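PDB 3PFD: acyl-CoA dehydrogenase from Mycobacterium thermoresistibile, which catalyses the alpha,beta-dehydrogenation of saturated acyl-CoA thioesters to 2,3-dehydroacyl-CoA, using bound FAD as cofactor. Local coordinates for residues E117-Q122 / R236-P241. Numbering follows the deposited sequence.
Sequences EELKKQ and RIIGEP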
loop_
_atom_site.group_PDB
_atom_site.type_symbol
_atom_site.label_atom_id
_atom_site.label_comp_id
_atom_site.label_asym_id
_atom_site.label_seq_id
_atom_site.Cartn_x
_atom_site.Cartn_y
_atom_site.Cartn_z
ATOM N N GLU C 117 15.843 45.963 4.222
ATOM C CA GLU C 117 15.605 46.649 2.955
ATOM C C GLU C 117 16.915 46.846 2.212
ATOM O O GLU C 117 17.009 46.575 1.008
ATOM C CB GLU C 117 14.929 47.993 3.193
ATOM C CG GLU C 117 13.823 47.939 4.233
ATOM C CD GLU C 117 12.695 46.995 3.834
ATOM O OE1 GLU C 117 12.282 47.046 2.651
ATOM O OE2 GLU C 117 12.227 46.216 4.703
ATOM N N GLU C 118 17.926 47.292 2.951
ATOM C CA GLU C 118 19.251 47.552 2.393
ATOM C C GLU C 118 19.853 46.340 1.644
ATOM O O GLU C 118 20.508 46.498 0.615
ATOM C CB GLU C 118 20.173 48.021 3.519
ATOM C CG GLU C 118 21.425 48.726 3.069
ATOM C CD GLU C 118 22.643 47.809 2.972
ATOM O OE1 GLU C 118 22.496 46.561 2.997
ATOM O OE2 GLU C 118 23.766 48.350 2.872
ATOM N N LEU C 119 19.644 45.137 2.165
ATOM C CA LEU C 119 20.215 43.948 1.543
ATOM C C LEU C 119 19.294 43.446 0.443
ATOM O O LEU C 119 19.752 43.070 -0.625
ATOM C CB LEU C 119 20.533 42.861 2.585
ATOM C CG LEU C 119 21.155 41.513 2.158
ATOM C CD1 LEU C 119 22.451 41.650 1.358
ATOM C CD2 LEU C 119 21.398 40.679 3.375
ATOM N N LYS C 120 17.991 43.480 0.706
ATOM C CA LYS C 120 16.994 43.057 -0.269
ATOM C C LYS C 120 17.130 43.786 -1.601
ATOM O O LYS C 120 17.096 43.163 -2.667
ATOM C CB LYS C 120 15.588 43.203 0.295
ATOM C CG LYS C 120 15.211 42.116 1.288
ATOM C CD LYS C 120 13.728 42.144 1.614
ATOM C CE LYS C 120 13.415 43.207 2.651
ATOM N NZ LYS C 120 11.958 43.432 2.739
ATOM N N LYS C 121 17.320 45.101 -1.529
ATOM C CA LYS C 121 17.462 45.934 -2.713
ATOM C C LYS C 121 18.671 45.525 -3.578
ATOM O O LYS C 121 18.614 45.625 -4.781
ATOM C CB LYS C 121 17.486 47.431 -2.328
ATOM N N GLN C 122 19.743 45.045 -2.952
ATOM C CA GLN C 122 20.936 44.554 -3.647
ATOM C C GLN C 122 20.702 43.271 -4.452
ATOM O O GLN C 122 21.255 43.106 -5.541
ATOM C CB GLN C 122 22.040 44.274 -2.639
ATOM C CG GLN C 122 23.149 45.285 -2.612
ATOM C CD GLN C 122 23.943 45.215 -1.332
ATOM O OE1 GLN C 122 25.073 44.738 -1.320
ATOM N NE2 GLN C 122 23.346 45.677 -0.235
ATOM N N ARG C 236 25.802 41.809 4.617
ATOM C CA ARG C 236 25.396 40.570 3.943
ATOM C C ARG C 236 24.606 39.630 4.830
ATOM O O ARG C 236 23.966 38.708 4.322
ATOM C CB ARG C 236 26.597 39.801 3.361
ATOM C CG ARG C 236 27.368 40.526 2.254
ATOM C CD ARG C 236 26.553 40.708 0.987
ATOM N NE ARG C 236 27.421 41.159 -0.105
ATOM C CZ ARG C 236 28.235 40.369 -0.800
ATOM N NH1 ARG C 236 28.304 39.063 -0.545
ATOM N NH2 ARG C 236 28.978 40.890 -1.764
ATOM N N ILE C 237 24.673 39.840 6.143
ATOM C CA ILE C 237 23.944 38.992 7.089
ATOM C C ILE C 237 22.446 39.229 6.951
ATOM O O ILE C 237 22.008 40.360 6.749
ATOM C CB ILE C 237 24.460 39.158 8.563
ATOM C CG1 ILE C 237 23.884 38.070 9.482
ATOM C CG2 ILE C 237 24.213 40.584 9.121
ATOM C CD1 ILE C 237 24.683 37.867 10.767
ATOM N N ILE C 238 21.675 38.145 7.009
ATOM C CA ILE C 238 20.227 38.213 6.960
ATOM C C ILE C 238 19.716 38.163 8.396
ATOM O O ILE C 238 19.915 37.160 9.107
ATOM C CB ILE C 238 19.639 37.039 6.143
ATOM C CG1 ILE C 238 20.331 36.943 4.774
ATOM C CG2 ILE C 238 18.123 37.176 6.014
ATOM C CD1 ILE C 238 20.219 35.582 4.121
ATOM N N GLY C 239 19.072 39.255 8.821
ATOM C CA GLY C 239 18.588 39.390 10.198
ATOM C C GLY C 239 19.719 39.324 11.208
ATOM O O GLY C 239 20.879 39.552 10.866
ATOM N N GLU C 240 19.384 38.992 12.451
ATOM C CA GLU C 240 20.345 39.090 13.550
ATOM C C GLU C 240 21.291 37.907 13.573
ATOM O O GLU C 240 20.911 36.825 13.133
ATOM C CB GLU C 240 19.609 39.186 14.889
ATOM C CG GLU C 240 18.950 40.531 15.143
ATOM C CD GLU C 240 19.947 41.680 15.165
ATOM O OE1 GLU C 240 21.141 41.436 15.439
ATOM O OE2 GLU C 240 19.544 42.834 14.903
ATOM N N PRO C 241 22.533 38.102 14.076
ATOM C CA PRO C 241 23.390 36.941 14.317
ATOM C C PRO C 241 22.665 35.872 15.128
ATOM O O PRO C 241 21.997 36.185 16.107
ATOM C CB PRO C 241 24.543 37.520 15.143
ATOM C CG PRO C 241 24.648 38.922 14.673
ATOM C CD PRO C 241 23.237 39.368 14.383
#
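Leu119, near the start of helix 117-129, brings both of its methyl groups against the backbone of Arg236 and Ile237. Its CB points toward 236-241, and CG stands anti to the backbone N (chi1 -180°), beside the carbonyl carbon. CD2 lies 3.4 Å from Arg236 O and equally 3.4 Å from Ile237 O, while CD1 meets the Arg236 main chain, 4.1 Å from CA. Apolar contact adds little more: Leu119 CD2 touches Ile238 CG1 at 4.1 Å, and Leu119 CD1 sits 4.2 Å from Arg236 CD. Met198 of strand 194-200 and Leu111 of helix 95-114 also touch the leucine.

The polar ends find their partners outside the pair itself. Gln122 OE1 comes only to 4.4 Å from Arg236 NE, approaching the guanidinium obliquely. The Gln122 amide turns back on its own helix, where NE2 donates to Glu118 O over 3.1 Å, from above the carbonyl plane; NE2 also makes a weak hydrogen bond to Asp235 OD2, just before Arg236. Arg236 CB points away from the helix, and NH1 forms a salt bridge with Asp203 and a hydrogen bond to Met198 O.

Strand 237-238 forms an edge of the middle-domain sheet within this chain, and the contact joins helix 117-129 of the N-terminal domain to that edge. Between the two segments themselves, cohesion rests on van der Waals packing of leucine methyls against main chain, with the weak Gln122–Asp235 bond just beside it.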